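Local atomic coordinates of pyrethroid hydrolase (Sphingobium faniae, PDB entry 5Y5R), a protein that hydrolyses the ester bond of pyrethroid insecticides such as cypermethrin and permethrin, giving an alcohol and a cyclopropanecarboxylic acid. Residues Gly97-Thr102 against Glu242-Phe247; Pro126-Leu131 against Glu153-Asp158; Ile192-Ile197 against Pro218-Val223; Glu198-Val203 against Val223-Ala228. One frame throughout, in Å; residues are numbered along the deposited sequence.

Three of the four contacts hold the central parallel sheet of this α/β-hydrolase, and the remaining one, contact 2, lines the ligand pocket beside the active site. Contact 1 is buried and apolar: helix 237-249 packs on strand 95-101. Contacts 3 and 4 are successive lengths of one strand pair, 194-199 with the edge strand 222-226. They share V223, are only partly buried, and rely on backbone hydrogen bonds reinforced by two buried charged side chains, R194 and E198. Contact 4 ends at D202, the probable charge-relay aspartate, whose OD2 meets T102 of segment 97-102. Contact 2 stands apart, its centre about 24 Å from that of contact 1. It is buried and greasy, but shaped around a bound pyrethroid ester.

Contact 1. Residues Gly97-Thr102 against Glu242-Phe247; sequences GLIYLT and EAIADF
The C-terminal helix of the α/β-hydrolase fold is laid here on one face of the central parallel sheet. Strand 97-101 and helix 242-247 run almost antiparallel, at 161°, and their axes approach to 10.2 Å, so single layers of side chains fill the gap. I99 points toward the helix with CG1 anti to the carbonyl carbon, and its chain is fully extended to CD1. F247 answers with CG anti to its own backbone N (chi1 -177°), which sends the ring out to meet I99 tip to tip. The closest touch is I99 CG1 on F247 CD2 at 3.4 Å, a snug fit, with I99 CD1 on the same ring carbon at 3.6 Å. Beyond I99 the ring runs edge-on into the strand backbone, where L98 N lies near the ring plane, 3.8 Å from F247 CE2. G97 makes room for this, since a CB there would come within 2.7 Å of F247 CE2. One turn back along the helix, I244 crosses I99 at about a right angle, its CG2 3.8 Å from I99 CD1. The layer extends over the neighbouring strands: I99 also rests on I73 and L75 of strand 71-77, I244 touches L75, and F247 reaches L195 of strand 194-199. On the other face of the sheet, L98 and Y100 pack against I84 of helix 80-90.

Contact 2. Residues Pro126-Leu131 against Glu153-Asp158; sequences PHALDL and EVFMGD. With 8NL ((2-methyl-3-phenyl-phenyl)methyl (1~{S})-3-[(~{E})-2-chloranyl-3,3,3-tris(fluoranyl)prop-1-enyl]-2,2-dimethyl-cyclopropane-1-carboxylate), chain G.
Helix 126-131 and the last turn of helix 148-155 come closest at H127 and V154, whose CA atoms are 7.8 Å apart, and M156 is the first residue after that turn to leave helical geometry. Between the two backbones sits L131. Its CD1 meets V154 tip to tip, 3.9 Å from CG2, and touches F155 CE2 at the same distance while the two side chains slide past each other in opposite directions. F155 has CG anti to its carbonyl carbon (chi1 -69°), which brings the far end of the ring to A128, with CZ 4.0 Å from A128 CA. The ring also serves the ligand: carbon C12 of the outer phenyl of 8NL stands 3.7 Å above one face, offset toward the rim, and F155 CB lies 3.6 Å from C5 of the middle ring. At the other end of 8NL, A128 CB takes the halogens, 3.3 Å from both F2 and CL, and L129 CD2 also touches CL. An alanine in place of F155 would probably cost the pocket its packing against the biphenyl and leave L131 and A128 without the ring they rest on. Both helices belong to the segment inserted between strands 95-101 and 194-199, where α/β-hydrolases carry their cap. Polar grip on 8NL comes from elsewhere, from S78 OG, H230 NE2 and A12 N, so this wall offers shape and dispersion to a greasy ester, consistent with an enzyme that hydrolyses pyrethroids.

Contact 3. Residues Ile192-Ile197 against Pro218-Val223; sequences IPRLYI and PGPVAV
P220 O is the best-held polar atom, gripped by three donors. R194 NH2 gives the shortest bond, 2.8 Å to P220 O, arriving in the carbonyl plane on a lone pair. R194 NE adds a weak second at 3.2 Å to the same oxygen, and water 1 donates a third while weakly accepting from R194 N. The bend at chi3 (-66°) turns the guanidinium back to this oxygen; its remaining nitrogen, NH1, bonds to L190 O. Water 1 sits over one face of the guanidinium, and V221 crosses the arginine at about a right angle, its CG2 4.0 Å from R194 NE. Just before P220 the chain needs G219: its backbone angles (phi 97°) would jam a CB against the preceding carbonyl, and the same CB would strike R194 NH2. Parallel strand pairing then takes over. A222 N donates to R194 O at 3.1 Å, and Y196 N donates to A222 O at 2.8 Å in an almost straight bond (176°), so A222 is held through both its N and its O. Beside this pairing V221 CG1 packs on Y196 CB at 3.8 Å; the phenol runs on past helix 207-216, its OH bonded to A103 O. The strands are the two arms of a beta-alpha-beta crossover through that helix, and strand 222-226 is the edge of the sheet. A side chain thus ties down the approach to this strand before backbone pairing starts at A222. The guanidinium charge would probably polarise the P220 carbonyl and strengthen its bonds.

Contact 4. Residues Glu198-Val203 against Val223-Ala228; sequences EALDDV and VVSLPA
From CB, E198 passes near V224 O and runs on extended. Its CG lies 3.7 Å from V223 CG2, and CD keeps to the same methyl, so the aliphatic part of the glutamate crosses the valine obliquely. At the tip OE1 accepts from S225 OG at 2.6 Å, a short bond that meets the carboxylate from above its plane, 35° out; OE2 makes a salt bridge with R211 of helix 207-216. An alanine here would remove the carboxylate and would probably loosen S225 and the tie to the helix. Along the backbone, E198 N donates to V224 O, L226 N to E198 O (2.9 Å), and L200 N to L226 O at 2.8 Å. Past A199 the first chain enters a type I turn (A199 to D202) and the second an inverse gamma turn at P227; D201 N still reaches A228 O at 3.0 Å. Water 2 joins D201 OD2 to P227 O. The turn delivers D202 to H230, with which it probably forms the charge relay: OD2 bonds to H230 ND1 and to T102 OG1, while OD1 takes L205 N. With so many donors D202 is likely to stay ionised, which would suit a relay aspartate that orients and polarises its histidine.

Contact 1. Residues Gly97-Thr102 against Glu242-Phe247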
# COMPACT_ATOMS: atom_id res chain seq x y z
N GLY A 97 6.87 3.24 -12.69
CA GLY A 97 6.70 4.18 -11.61
C GLY A 97 6.20 3.53 -10.34
O GLY A 97 5.48 2.52 -10.38
N LEU A 98 6.57 4.11 -9.20
CA LEU A 98 6.15 3.61 -7.89
C LEU A 98 5.44 4.71 -7.11
O LEU A 98 5.97 5.81 -6.94
CB LEU A 98 7.36 3.11 -7.08
CG LEU A 98 8.04 1.85 -7.62
CD1 LEU A 98 9.30 1.54 -6.84
CD2 LEU A 98 7.10 0.63 -7.60
N ILE A 99 4.25 4.40 -6.62
CA ILE A 99 3.48 5.35 -5.84
C ILE A 99 3.26 4.79 -4.45
O ILE A 99 2.62 3.74 -4.30
CB ILE A 99 2.13 5.64 -6.50
CG1 ILE A 99 2.31 6.18 -7.93
CG2 ILE A 99 1.34 6.64 -5.67
CD1 ILE A 99 1.01 6.46 -8.57
N TYR A 100 3.71 5.51 -3.42
CA TYR A 100 3.55 5.11 -2.02
C TYR A 100 2.50 6.00 -1.38
O TYR A 100 2.77 7.16 -1.05
CB TYR A 100 4.89 5.18 -1.27
CG TYR A 100 5.94 4.24 -1.78
CD1 TYR A 100 6.71 4.55 -2.89
CD2 TYR A 100 6.16 3.03 -1.17
CE1 TYR A 100 7.69 3.71 -3.36
CE2 TYR A 100 7.12 2.17 -1.63
CZ TYR A 100 7.88 2.51 -2.75
OH TYR A 100 8.86 1.65 -3.20
N LEU A 101 1.31 5.46 -1.15
CA LEU A 101 0.16 6.20 -0.63
C LEU A 101 0.06 5.96 0.87
O LEU A 101 -0.53 4.95 1.31
CB LEU A 101 -1.12 5.81 -1.37
CG LEU A 101 -2.44 6.40 -0.84
CD1 LEU A 101 -2.43 7.94 -0.76
CD2 LEU A 101 -3.61 5.90 -1.66
N THR A 102 0.53 6.95 1.65
CA THR A 102 0.77 6.88 3.09
C THR A 102 1.16 5.44 3.40
O THR A 102 0.50 4.72 4.16
CB THR A 102 -0.42 7.46 3.89
OG1 THR A 102 -0.10 7.53 5.28
CG2 THR A 102 -1.75 6.67 3.67
N GLU A 242 -6.59 11.95 -9.67
CA GLU A 242 -5.94 13.00 -10.47
C GLU A 242 -4.42 12.96 -10.31
O GLU A 242 -3.67 13.01 -11.29
CB GLU A 242 -6.48 14.37 -10.07
CG GLU A 242 -5.80 15.53 -10.82
CD GLU A 242 -6.38 16.89 -10.45
OE1 GLU A 242 -7.13 16.97 -9.45
OE2 GLU A 242 -6.07 17.89 -11.14
N ALA A 243 -3.95 12.92 -9.06
CA ALA A 243 -2.51 12.90 -8.83
C ALA A 243 -1.90 11.61 -9.36
O ALA A 243 -0.79 11.63 -9.90
CB ALA A 243 -2.22 13.07 -7.34
N ILE A 244 -2.60 10.48 -9.22
CA ILE A 244 -2.06 9.23 -9.76
C ILE A 244 -1.92 9.31 -11.28
O ILE A 244 -0.91 8.87 -11.85
CB ILE A 244 -2.91 8.02 -9.35
CG1 ILE A 244 -2.90 7.82 -7.83
CG2 ILE A 244 -2.43 6.77 -10.04
CD1 ILE A 244 -4.11 6.99 -7.30
N ALA A 245 -2.94 9.83 -11.96
CA ALA A 245 -2.92 9.87 -13.43
C ALA A 245 -1.86 10.86 -13.95
O ALA A 245 -1.16 10.57 -14.94
CB ALA A 245 -4.32 10.18 -13.95
N ASP A 246 -1.69 12.01 -13.29
CA ASP A 246 -0.63 12.95 -13.68
C ASP A 246 0.75 12.30 -13.56
O ASP A 246 1.64 12.58 -14.36
CB ASP A 246 -0.69 14.22 -12.84
CG ASP A 246 -1.98 14.96 -13.05
OD1 ASP A 246 -2.65 14.63 -14.05
OD2 ASP A 246 -2.35 15.83 -12.23
N PHE A 247 0.96 11.46 -12.53
CA PHE A 247 2.20 10.70 -12.42
C PHE A 247 2.32 9.68 -13.54
O PHE A 247 3.37 9.56 -14.18
CB PHE A 247 2.28 10.03 -11.04
CG PHE A 247 3.57 9.26 -10.80
CD1 PHE A 247 4.78 9.93 -10.67
CD2 PHE A 247 3.56 7.88 -10.63
CE1 PHE A 247 5.96 9.23 -10.44
CE2 PHE A 247 4.73 7.18 -10.39
CZ PHE A 247 5.94 7.86 -10.30

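Contact 2. Residues Pro126-Leu131 against Glu153-Asp158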
# COMPACT_ATOMS: atom_id res chain seq x y z
N PRO A 126 1.78 3.33 17.06
CA PRO A 126 1.19 2.71 18.26
C PRO A 126 -0.31 2.57 18.21
O PRO A 126 -0.82 1.66 18.87
CB PRO A 126 1.61 3.65 19.39
CG PRO A 126 1.83 4.93 18.76
CD PRO A 126 2.34 4.65 17.38
N HIS A 127 -1.03 3.44 17.48
CA HIS A 127 -2.47 3.25 17.33
C HIS A 127 -2.78 1.91 16.68
O HIS A 127 -3.71 1.20 17.10
CB HIS A 127 -3.11 4.37 16.49
CG HIS A 127 -3.30 5.68 17.20
ND1 HIS A 127 -2.37 6.21 18.08
CD2 HIS A 127 -4.29 6.59 17.10
CE1 HIS A 127 -2.80 7.38 18.51
NE2 HIS A 127 -3.96 7.65 17.92
N ALA A 128 -2.04 1.55 15.63
CA ALA A 128 -2.29 0.26 14.98
C ALA A 128 -1.91 -0.91 15.87
O ALA A 128 -2.65 -1.89 15.96
CB ALA A 128 -1.55 0.18 13.65
N LEU A 129 -0.74 -0.85 16.52
CA LEU A 129 -0.35 -1.98 17.37
C LEU A 129 -1.33 -2.16 18.53
O LEU A 129 -1.47 -3.27 19.05
CB LEU A 129 1.07 -1.81 17.91
CG LEU A 129 2.21 -1.70 16.91
CD1 LEU A 129 3.54 -1.49 17.62
CD2 LEU A 129 2.27 -2.93 16.04
N ASP A 130 -2.00 -1.08 18.94
CA ASP A 130 -3.00 -1.17 20.01
C ASP A 130 -4.23 -1.96 19.56
O ASP A 130 -4.75 -2.79 20.31
CB ASP A 130 -3.43 0.25 20.39
CG ASP A 130 -4.50 0.28 21.47
OD1 ASP A 130 -4.22 -0.17 22.59
OD2 ASP A 130 -5.64 0.73 21.24
N LEU A 131 -4.67 -1.74 18.32
CA LEU A 131 -5.96 -2.21 17.83
C LEU A 131 -5.88 -3.46 16.99
O LEU A 131 -6.92 -4.07 16.72
CB LEU A 131 -6.65 -1.11 17.00
CG LEU A 131 -7.12 0.10 17.80
CD1 LEU A 131 -7.37 1.28 16.90
CD2 LEU A 131 -8.37 -0.22 18.62
N GLU A 153 -13.15 4.96 13.82
CA GLU A 153 -12.68 6.34 13.82
C GLU A 153 -11.19 6.43 13.54
O GLU A 153 -10.73 7.50 13.12
CB GLU A 153 -12.98 7.06 15.13
CG GLU A 153 -12.43 6.44 16.35
CD GLU A 153 -13.06 7.00 17.61
OE1 GLU A 153 -14.14 7.64 17.55
OE2 GLU A 153 -12.44 6.85 18.66
N VAL A 154 -10.43 5.36 13.81
CA VAL A 154 -8.98 5.34 13.57
C VAL A 154 -8.65 4.99 12.13
O VAL A 154 -7.85 5.67 11.47
CB VAL A 154 -8.29 4.38 14.57
CG1 VAL A 154 -6.90 4.12 14.20
CG2 VAL A 154 -8.33 4.96 15.98
N PHE A 155 -9.18 3.87 11.63
CA PHE A 155 -8.85 3.37 10.30
C PHE A 155 -9.83 3.76 9.20
O PHE A 155 -9.41 3.81 8.05
CB PHE A 155 -8.78 1.85 10.32
CG PHE A 155 -7.62 1.29 11.09
CD1 PHE A 155 -6.39 1.13 10.48
CD2 PHE A 155 -7.78 0.90 12.43
CE1 PHE A 155 -5.34 0.57 11.16
CE2 PHE A 155 -6.70 0.36 13.14
CZ PHE A 155 -5.48 0.19 12.49
N MSE A 156 -11.12 3.94 9.49
CA MSE A 156 -12.19 4.12 8.47
C MSE A 156 -12.90 5.47 8.59
O MSE A 156 -14.06 5.64 8.17
CB MSE A 156 -13.26 3.02 8.56
CG MSE A 156 -12.78 1.56 8.44
SE MSE A 156 -14.00 0.29 9.35
CE MSE A 156 -12.86 -0.10 10.94
N GLY A 157 -12.23 6.43 9.22
CA GLY A 157 -12.79 7.75 9.38
C GLY A 157 -13.02 8.48 8.07
O GLY A 157 -13.80 9.43 8.04
N ASP A 158 -12.28 8.11 7.02
CA ASP A 158 -12.40 8.70 5.69
C ASP A 158 -13.58 8.17 4.89
O ASP A 158 -13.79 8.65 3.76
CB ASP A 158 -11.14 8.50 4.86
CG ASP A 158 -9.97 9.31 5.38
OD1 ASP A 158 -9.80 10.47 4.93
OD2 ASP A 158 -9.21 8.79 6.22
C 8NL G . -6.18 -2.51 8.82
C8 8NL G . -10.19 -3.07 8.92
C9 8NL G . -10.97 -3.86 9.75
C10 8NL G . -10.79 -3.82 11.13
C11 8NL G . -9.81 -2.95 11.61
C12 8NL G . -9.04 -2.16 10.75
C13 8NL G . -4.93 -0.74 6.68
O 8NL G . -3.92 -0.50 7.68
CL 8NL G . 1.15 -1.42 12.64
C21 8NL G . 0.19 -1.53 11.16
C22 8NL G . -0.91 -2.56 11.12
F2 8NL G . -2.07 -1.94 11.23
F1 8NL G . -0.90 -3.30 10.03
F 8NL G . -0.73 -3.37 12.15
C20 8NL G . 0.41 -0.68 10.16
C16 8NL G . -0.37 -0.76 8.86
C17 8NL G . -0.09 0.54 8.12
C18 8NL G . 0.88 -0.18 7.19
C19 8NL G . 0.56 1.62 9.00
C15 8NL G . -1.54 0.14 8.50
C14 8NL G . -2.44 -0.57 7.48
O1 8NL G . -1.94 -1.22 6.56
C2 8NL G . -6.41 -0.71 7.10
C3 8NL G . -7.22 0.19 6.41
C4 8NL G . -8.58 0.32 6.69
C5 8NL G . -9.17 -0.49 7.65
C6 8NL G . -8.42 -1.40 8.37
C1 8NL G . -7.03 -1.52 8.09
C7 8NL G . -9.21 -2.22 9.38

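Contact 3. Residues Ile192-Ile197 against Pro218-Val223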
# COMPACT_ATOMS: atom_id res chain seq x y z
N ILE A 192 13.72 3.61 -10.86
CA ILE A 192 12.30 3.78 -11.14
C ILE A 192 11.83 5.05 -10.42
O ILE A 192 12.13 5.23 -9.23
CB ILE A 192 11.54 2.55 -10.65
CG1 ILE A 192 11.99 1.30 -11.40
CG2 ILE A 192 10.07 2.76 -10.75
CD1 ILE A 192 11.13 0.05 -11.06
N PRO A 193 11.15 5.97 -11.11
CA PRO A 193 10.64 7.17 -10.44
C PRO A 193 9.70 6.79 -9.30
O PRO A 193 8.86 5.89 -9.42
CB PRO A 193 9.90 7.92 -11.54
CG PRO A 193 10.57 7.48 -12.81
CD PRO A 193 11.01 6.04 -12.58
N ARG A 194 9.82 7.53 -8.20
CA ARG A 194 9.09 7.25 -6.97
C ARG A 194 8.29 8.47 -6.57
O ARG A 194 8.76 9.61 -6.72
CB ARG A 194 10.06 6.86 -5.83
CG ARG A 194 10.86 5.60 -6.06
CD ARG A 194 11.91 5.41 -4.95
NE ARG A 194 12.95 6.44 -4.95
CZ ARG A 194 14.10 6.32 -5.61
NH1 ARG A 194 14.34 5.21 -6.29
NH2 ARG A 194 15.01 7.30 -5.58
N LEU A 195 7.06 8.24 -6.14
CA LEU A 195 6.20 9.29 -5.61
C LEU A 195 5.61 8.84 -4.29
O LEU A 195 5.10 7.71 -4.18
CB LEU A 195 5.10 9.65 -6.62
CG LEU A 195 3.90 10.45 -6.15
CD1 LEU A 195 4.35 11.83 -5.73
CD2 LEU A 195 2.88 10.54 -7.29
N TYR A 196 5.68 9.71 -3.28
CA TYR A 196 5.01 9.52 -2.00
C TYR A 196 3.83 10.48 -1.92
O TYR A 196 4.00 11.70 -2.01
CB TYR A 196 5.95 9.76 -0.82
CG TYR A 196 5.48 9.07 0.46
CD1 TYR A 196 4.53 9.65 1.28
CD2 TYR A 196 5.99 7.84 0.81
CE1 TYR A 196 4.10 9.00 2.44
CE2 TYR A 196 5.57 7.19 1.96
CZ TYR A 196 4.63 7.76 2.76
OH TYR A 196 4.23 7.07 3.89
N ILE A 197 2.63 9.94 -1.73
CA ILE A 197 1.44 10.75 -1.47
C ILE A 197 1.18 10.66 0.02
O ILE A 197 0.77 9.61 0.51
CB ILE A 197 0.22 10.26 -2.27
CG1 ILE A 197 0.53 10.22 -3.76
CG2 ILE A 197 -0.99 11.16 -1.98
CD1 ILE A 197 -0.68 9.92 -4.63
N PRO A 218 17.14 6.21 0.11
CA PRO A 218 18.26 6.78 -0.66
C PRO A 218 17.81 7.28 -2.02
O PRO A 218 17.19 6.55 -2.80
CB PRO A 218 19.23 5.61 -0.78
CG PRO A 218 18.37 4.42 -0.72
CD PRO A 218 17.22 4.74 0.19
N GLY A 219 18.12 8.54 -2.32
CA GLY A 219 17.72 9.09 -3.58
C GLY A 219 16.43 9.89 -3.49
O GLY A 219 15.74 9.91 -2.47
N PRO A 220 16.09 10.56 -4.59
CA PRO A 220 14.94 11.46 -4.57
C PRO A 220 13.63 10.69 -4.52
O PRO A 220 13.50 9.59 -5.06
CB PRO A 220 15.08 12.24 -5.89
CG PRO A 220 15.76 11.28 -6.81
CD PRO A 220 16.69 10.45 -5.93
N VAL A 221 12.67 11.27 -3.80
CA VAL A 221 11.30 10.81 -3.72
C VAL A 221 10.43 12.03 -3.96
O VAL A 221 10.46 12.98 -3.16
CB VAL A 221 10.95 10.18 -2.35
CG1 VAL A 221 9.47 9.80 -2.29
CG2 VAL A 221 11.84 9.00 -2.03
N ALA A 222 9.64 12.02 -5.03
CA ALA A 222 8.69 13.10 -5.23
C ALA A 222 7.58 12.98 -4.20
O ALA A 222 7.31 11.90 -3.67
CB ALA A 222 8.11 13.06 -6.65
N VAL A 223 6.94 14.11 -3.89
CA VAL A 223 5.94 14.11 -2.82
C VAL A 223 4.77 15.01 -3.20
O VAL A 223 4.96 16.13 -3.68
CB VAL A 223 6.56 14.56 -1.48
CG1 VAL A 223 7.11 15.95 -1.60
CG2 VAL A 223 5.53 14.46 -0.35
O HOH W 1 12.67 9.26 -7.87

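Contact 4. Residues Glu198-Val203 against Val223-Ala228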
# COMPACT_ATOMS: atom_id res chain seq x y z
N GLU A 198 1.45 11.76 0.73
CA GLU A 198 1.22 11.83 2.16
C GLU A 198 -0.25 12.08 2.42
O GLU A 198 -0.90 12.84 1.69
CB GLU A 198 2.00 12.98 2.83
CG GLU A 198 3.43 13.19 2.46
CD GLU A 198 4.00 14.50 3.08
OE1 GLU A 198 3.31 15.54 3.05
OE2 GLU A 198 5.12 14.48 3.58
N ALA A 199 -0.75 11.49 3.49
CA ALA A 199 -2.06 11.79 4.06
C ALA A 199 -1.79 12.60 5.33
O ALA A 199 -1.30 12.05 6.32
CB ALA A 199 -2.82 10.50 4.36
N LEU A 200 -2.03 13.93 5.26
CA LEU A 200 -1.57 14.84 6.32
C LEU A 200 -2.17 14.52 7.69
O LEU A 200 -1.50 14.74 8.72
CB LEU A 200 -1.89 16.27 5.93
CG LEU A 200 -1.09 16.70 4.70
CD1 LEU A 200 -1.55 18.06 4.16
CD2 LEU A 200 0.39 16.73 5.05
N ASP A 201 -3.41 14.04 7.76
CA ASP A 201 -4.06 13.84 9.05
C ASP A 201 -4.13 12.37 9.45
O ASP A 201 -5.01 11.99 10.23
CB ASP A 201 -5.45 14.47 9.09
CG ASP A 201 -5.42 15.97 8.77
OD1 ASP A 201 -4.31 16.55 8.76
OD2 ASP A 201 -6.50 16.59 8.58
N ASP A 202 -3.27 11.54 8.90
CA ASP A 202 -3.25 10.13 9.25
C ASP A 202 -2.79 9.94 10.71
O ASP A 202 -1.79 10.52 11.15
CB ASP A 202 -2.36 9.38 8.26
CG ASP A 202 -2.57 7.86 8.30
OD1 ASP A 202 -3.02 7.32 9.35
OD2 ASP A 202 -2.34 7.20 7.26
N VAL A 203 -3.56 9.16 11.49
CA VAL A 203 -3.17 8.81 12.85
C VAL A 203 -2.74 7.36 13.00
O VAL A 203 -2.17 7.00 14.05
CB VAL A 203 -4.28 9.14 13.87
CG1 VAL A 203 -4.58 10.64 13.90
CG2 VAL A 203 -5.52 8.28 13.64
N VAL A 223 6.94 14.11 -3.89
CA VAL A 223 5.94 14.11 -2.82
C VAL A 223 4.77 15.01 -3.20
O VAL A 223 4.96 16.13 -3.68
CB VAL A 223 6.56 14.56 -1.48
CG1 VAL A 223 7.11 15.95 -1.60
CG2 VAL A 223 5.53 14.46 -0.35
N VAL A 224 3.55 14.52 -3.02
CA VAL A 224 2.36 15.36 -3.00
C VAL A 224 1.61 15.09 -1.70
O VAL A 224 1.65 13.98 -1.15
CB VAL A 224 1.46 15.19 -4.25
CG1 VAL A 224 2.29 15.22 -5.51
CG2 VAL A 224 0.72 13.90 -4.21
N SER A 225 1.00 16.13 -1.17
CA SER A 225 0.34 16.07 0.13
C SER A 225 -1.16 16.17 -0.06
O SER A 225 -1.63 17.03 -0.80
CB SER A 225 0.82 17.22 1.02
OG SER A 225 2.20 17.13 1.25
N LEU A 226 -1.91 15.28 0.61
CA LEU A 226 -3.36 15.31 0.61
C LEU A 226 -3.85 15.59 2.02
O LEU A 226 -3.25 15.08 2.98
CB LEU A 226 -3.92 13.97 0.15
CG LEU A 226 -3.63 13.41 -1.23
CD1 LEU A 226 -4.41 12.10 -1.35
CD2 LEU A 226 -4.00 14.40 -2.32
N PRO A 227 -4.97 16.43 2.20
CA PRO A 227 -5.51 16.72 3.53
C PRO A 227 -6.49 15.65 4.04
O PRO A 227 -7.65 15.94 4.35
CB PRO A 227 -6.21 18.06 3.30
CG PRO A 227 -6.69 17.97 1.86
CD PRO A 227 -5.72 17.10 1.12
N ALA A 228 -6.01 14.41 4.15
CA ALA A 228 -6.86 13.25 4.46
C ALA A 228 -6.28 12.42 5.61
O ALA A 228 -5.09 12.48 5.90
CB ALA A 228 -6.99 12.36 3.24
O HOH W 2 -8.43 15.57 7.26